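Local coordinates for protein signal recognition particle subunit SRP68 (Chaetomium thermophilum, PDB 4P3G) that binds and remodels the RNA of the signal recognition particle and, within that complex, probably helps target secretory and membrane proteins to the endoplasmic reticulum, at residues R112-A117 with L148-A153; S166-R171 with P196-A201. One frame throughout, in Å; residues are numbered along the deposited sequence.

How the interactions relate
Both contacts join antiparallel helices in the RNA-binding domain of SRP68, and both are buried. Interaction 1 has its centre about 6 Å from the centre of the chain and pairs helix 103-128 with helix 136-156; interaction 2, whose centre lies about 12 Å from that of the chain, pairs helix 160-181 with helix 186-205. Helices 136-156 and 160-181 follow each other in the chain and touch, with Y167 against A152 and S166 against R150, so the two contacts adjoin through this middle pair of helices. Their chemistry differs. Small residues bring the helices close in interaction 1, whose arginine edge meets a phosphate, whereas a long selenomethionine bridges a wider gap in interaction 2, beside a second subunit.

Interaction 1. Residues R112-A117 with L148-A153; sequences RLEKGA and LLRGAA. With PO4 (phosphate ion), chain E.
L113 lays its CB against the CB of A153, 3.6 Å away, where helix 103-128 runs antiparallel to helix 136-156. With CG beside its own backbone N (chi1 -68°), the leucine branch continues toward A152, and CD1 comes to rest by the carbonyl O of that residue. One turn on, A117 and L149 repeat the theme: the CA of A117 meets the CB of L149, while L149 CD1 reaches G116 O at 3.5 Å. With only alanine and glycine opposite the leucines, the axes of the two segments approach to 8.2 Å.

The A117 methyl also sits over one face of the R150 guanidinium, 3.3 Å above its plane and displaced toward the rim. R150 gets there by bending at chi2 and chi3. Its NH1 hydrogen-bonds phosphate O1, 3.2 Å away at the group's edge, while NH2 makes two weak bonds, to O2 and O1. NE forms a salt bridge with E121. An alanine in place of R150 would probably leave E121 without this charged mate, the phosphate without these donors and the A117 methyl uncovered on that side. E114 packs its CG on A153 CB and sends OE2 to K157. The phosphate, probably from the crystallisation liquor, is consistent with a spot that suits an anion in this RNA-binding domain. Apolar contact joins the helices, and the charged groups gather on one flank, around R150 and E114.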
# COMPACT_ATOMS: atom_id res chain seq x y z
N ARG A 112 22.35 21.13 -13.48
CA ARG A 112 23.48 20.25 -13.30
C ARG A 112 23.02 18.83 -13.38
O ARG A 112 23.53 18.03 -14.15
CB ARG A 112 24.17 20.49 -11.95
CG ARG A 112 25.38 21.42 -11.98
CD ARG A 112 25.21 22.55 -12.97
NE ARG A 112 25.86 22.25 -14.24
CZ ARG A 112 25.59 22.89 -15.38
NH1 ARG A 112 24.66 23.85 -15.39
NH2 ARG A 112 26.23 22.56 -16.49
N LEU A 113 22.01 18.53 -12.56
CA LEU A 113 21.43 17.20 -12.53
C LEU A 113 20.84 16.78 -13.87
O LEU A 113 21.01 15.65 -14.30
CB LEU A 113 20.36 17.17 -11.46
CG LEU A 113 20.87 17.28 -10.04
CD1 LEU A 113 19.65 17.32 -9.16
CD2 LEU A 113 21.71 16.08 -9.70
N GLU A 114 20.15 17.70 -14.54
CA GLU A 114 19.54 17.37 -15.82
C GLU A 114 20.65 17.07 -16.84
O GLU A 114 20.51 16.20 -17.70
CB GLU A 114 18.61 18.49 -16.31
CG GLU A 114 17.39 18.75 -15.43
CD GLU A 114 16.47 19.85 -16.00
OE1 GLU A 114 16.93 20.67 -16.81
OE2 GLU A 114 15.27 19.91 -15.62
N LYS A 115 21.76 17.79 -16.73
CA LYS A 115 22.91 17.53 -17.58
C LYS A 115 23.52 16.17 -17.28
O LYS A 115 23.84 15.40 -18.18
CB LYS A 115 23.97 18.60 -17.38
CG LYS A 115 25.17 18.37 -18.28
CD LYS A 115 26.31 19.23 -17.91
CE LYS A 115 27.47 18.99 -18.83
NZ LYS A 115 28.59 19.84 -18.38
N GLY A 116 23.69 15.86 -16.00
CA GLY A 116 24.20 14.56 -15.62
C GLY A 116 23.28 13.45 -16.10
O GLY A 116 23.76 12.39 -16.55
N ALA A 117 21.96 13.66 -16.02
CA ALA A 117 20.99 12.67 -16.50
C ALA A 117 21.17 12.44 -17.99
O ALA A 117 21.28 11.29 -18.43
CB ALA A 117 19.59 13.14 -16.21
N LEU A 148 18.32 6.85 -12.03
CA LEU A 148 18.67 7.38 -10.73
C LEU A 148 18.97 8.88 -10.81
O LEU A 148 18.51 9.69 -9.98
CB LEU A 148 19.91 6.65 -10.19
CG LEU A 148 20.46 7.06 -8.82
CD1 LEU A 148 19.58 6.49 -7.73
CD2 LEU A 148 21.95 6.67 -8.60
N LEU A 149 19.79 9.25 -11.80
CA LEU A 149 20.13 10.64 -11.93
C LEU A 149 18.91 11.42 -12.38
O LEU A 149 18.67 12.53 -11.92
CB LEU A 149 21.29 10.84 -12.92
CG LEU A 149 22.66 10.40 -12.42
CD1 LEU A 149 23.76 10.93 -13.32
CD2 LEU A 149 22.87 10.78 -10.99
N ARG A 150 18.13 10.84 -13.30
CA ARG A 150 16.95 11.54 -13.81
C ARG A 150 15.94 11.73 -12.67
O ARG A 150 15.22 12.73 -12.62
CB ARG A 150 16.33 10.79 -14.98
CG ARG A 150 15.03 11.39 -15.48
CD ARG A 150 15.23 12.77 -15.97
NE ARG A 150 16.11 12.79 -17.13
CZ ARG A 150 16.57 13.91 -17.68
NH1 ARG A 150 16.22 15.09 -17.16
NH2 ARG A 150 17.38 13.87 -18.74
N GLY A 151 15.88 10.75 -11.77
CA GLY A 151 15.05 10.87 -10.58
C GLY A 151 15.48 12.03 -9.68
O GLY A 151 14.63 12.79 -9.21
N ALA A 152 16.78 12.17 -9.46
CA ALA A 152 17.33 13.24 -8.64
C ALA A 152 16.99 14.60 -9.24
O ALA A 152 16.62 15.54 -8.53
CB ALA A 152 18.82 13.09 -8.52
N ALA A 153 17.11 14.70 -10.55
CA ALA A 153 16.85 15.97 -11.19
C ALA A 153 15.40 16.42 -10.98
O ALA A 153 15.17 17.54 -10.53
CB ALA A 153 17.19 15.89 -12.67
P PO4 E . 16.60 17.18 -20.05
O1 PO4 E . 17.67 17.25 -18.98
O2 PO4 E . 16.35 15.73 -20.42
O3 PO4 E . 17.04 17.93 -21.28
O4 PO4 E . 15.33 17.82 -19.54

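Interaction 2. Residues S166-R171 with P196-A201; sequences SYAICR and PSMRFA
M198, a selenomethionine, reaches from helix 186-205 to Y167, A168 and R171 on helix 160-181. The two form an antiparallel helix pair in the all-helical, tetratricopeptide-repeat-like RNA-binding domain. The axes of the two segments come no closer than 10.5 Å, at 149° between their directions, and a long side chain spans the gap.

From CB outward, M198 makes its first contact at CG, since CB does not point straight across: CG lies 3.6 Å from Y167 CB and also near Y167 CG, the two side chains passing alongside one another, each heading for the other's helix. The next torsion is extended and carries SE deeper, to 3.6 Å from R171 CD, with the carbonyl O of Y167 a little farther off. The chain then turns at chi3 (82°), which brings the methyl CE to the backbone of A168, 3.8 Å from its N and close to its CA. L164 of the same opposing helix packs on this side chain too, and I213 of a second subunit touches both M198 and R171.

Beside the selenomethionine, S197 offers its CB to the Y167 ring in an off-centre CH-pi contact, 4.2 Å from the centroid. The Y167 ring also packs on the backbone of G151, and its OH reaches A152 of helix 136-156, so this one side chain ties two other helices to its own. The polar ends look elsewhere: R171 NE makes a salt bridge with D195, a residue just before the segment 196-201, while its CD, in the aliphatic part of the chain, meets SE. Likewise, S197 OG bonds to the carbonyl O of T193, one turn back, and stands 3.8 Å from Y167 OH.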
# COMPACT_ATOMS: atom_id res chain seq x y z
N SER A 166 10.80 7.92 -12.73
CA SER A 166 12.21 7.54 -12.88
C SER A 166 12.68 6.61 -11.80
O SER A 166 13.29 5.58 -12.07
CB SER A 166 13.14 8.74 -12.90
OG SER A 166 13.01 9.43 -14.12
N TYR A 167 12.36 6.96 -10.56
CA TYR A 167 12.82 6.19 -9.42
C TYR A 167 12.23 4.79 -9.40
O TYR A 167 12.87 3.83 -8.93
CB TYR A 167 12.47 6.93 -8.13
CG TYR A 167 13.46 7.97 -7.70
CD1 TYR A 167 14.82 7.69 -7.66
CD2 TYR A 167 13.05 9.25 -7.38
CE1 TYR A 167 15.74 8.63 -7.26
CE2 TYR A 167 13.97 10.23 -6.98
CZ TYR A 167 15.31 9.91 -6.92
OH TYR A 167 16.23 10.87 -6.53
N ALA A 168 11.01 4.66 -9.92
CA ALA A 168 10.38 3.35 -9.99
C ALA A 168 11.20 2.47 -10.92
O ALA A 168 11.52 1.33 -10.56
CB ALA A 168 8.95 3.45 -10.47
N ILE A 169 11.60 3.01 -12.08
CA ILE A 169 12.40 2.22 -13.00
C ILE A 169 13.69 1.75 -12.29
O ILE A 169 13.98 0.56 -12.27
CB ILE A 169 12.83 2.98 -14.26
CG1 ILE A 169 11.66 3.54 -15.06
CG2 ILE A 169 13.78 2.14 -15.09
CD1 ILE A 169 10.75 2.53 -15.50
N CYS A 170 14.45 2.66 -11.68
CA CYS A 170 15.74 2.21 -11.14
C CYS A 170 15.61 1.31 -9.91
O CYS A 170 16.42 0.40 -9.72
CB CYS A 170 16.72 3.35 -10.86
SG CYS A 170 16.44 4.35 -9.43
N ARG A 171 14.61 1.56 -9.10
CA ARG A 171 14.40 0.71 -7.95
C ARG A 171 14.09 -0.73 -8.36
O ARG A 171 14.61 -1.69 -7.76
CB ARG A 171 13.24 1.23 -7.11
CG ARG A 171 12.90 0.27 -5.99
CD ARG A 171 12.01 0.93 -5.03
NE ARG A 171 12.15 0.36 -3.71
CZ ARG A 171 11.35 -0.57 -3.22
NH1 ARG A 171 10.36 -1.05 -3.97
NH2 ARG A 171 11.53 -1.02 -1.99
N PRO A 196 14.18 6.37 0.39
CA PRO A 196 13.78 7.61 1.08
C PRO A 196 13.28 8.70 0.15
O PRO A 196 12.40 9.47 0.54
CB PRO A 196 15.06 8.05 1.77
CG PRO A 196 15.88 6.82 1.89
CD PRO A 196 15.57 5.99 0.72
N SER A 197 13.83 8.77 -1.06
CA SER A 197 13.41 9.79 -2.02
C SER A 197 12.00 9.51 -2.47
O SER A 197 11.18 10.41 -2.63
CB SER A 197 14.33 9.81 -3.23
OG SER A 197 15.65 10.02 -2.83
N MSE A 198 11.74 8.24 -2.72
CA MSE A 198 10.45 7.86 -3.21
C MSE A 198 9.40 8.11 -2.14
O MSE A 198 8.33 8.65 -2.44
CB MSE A 198 10.46 6.40 -3.60
CG MSE A 198 11.32 6.11 -4.82
SE MSE A 198 10.92 4.34 -5.53
CE MSE A 198 9.33 4.86 -6.57
N ARG A 199 9.69 7.73 -0.90
CA ARG A 199 8.72 7.92 0.16
C ARG A 199 8.37 9.39 0.28
O ARG A 199 7.21 9.74 0.48
CB ARG A 199 9.25 7.40 1.47
CG ARG A 199 9.35 5.90 1.50
CD ARG A 199 9.64 5.47 2.91
NE ARG A 199 9.72 4.03 3.09
CZ ARG A 199 8.66 3.23 3.23
NH1 ARG A 199 7.43 3.73 3.20
NH2 ARG A 199 8.85 1.93 3.40
N PHE A 200 9.36 10.25 0.14
CA PHE A 200 9.14 11.68 0.25
C PHE A 200 8.30 12.19 -0.90
O PHE A 200 7.30 12.90 -0.70
CB PHE A 200 10.47 12.41 0.30
CG PHE A 200 10.33 13.88 0.51
CD1 PHE A 200 10.14 14.40 1.77
CD2 PHE A 200 10.39 14.76 -0.57
CE1 PHE A 200 10.00 15.76 1.96
CE2 PHE A 200 10.26 16.12 -0.39
CZ PHE A 200 10.07 16.63 0.89
N ALA A 201 8.72 11.85 -2.11
CA ALA A 201 8.01 12.30 -3.30
C ALA A 201 6.59 11.76 -3.33
O ALA A 201 5.68 12.43 -3.81
CB ALA A 201 8.75 11.90 -4.55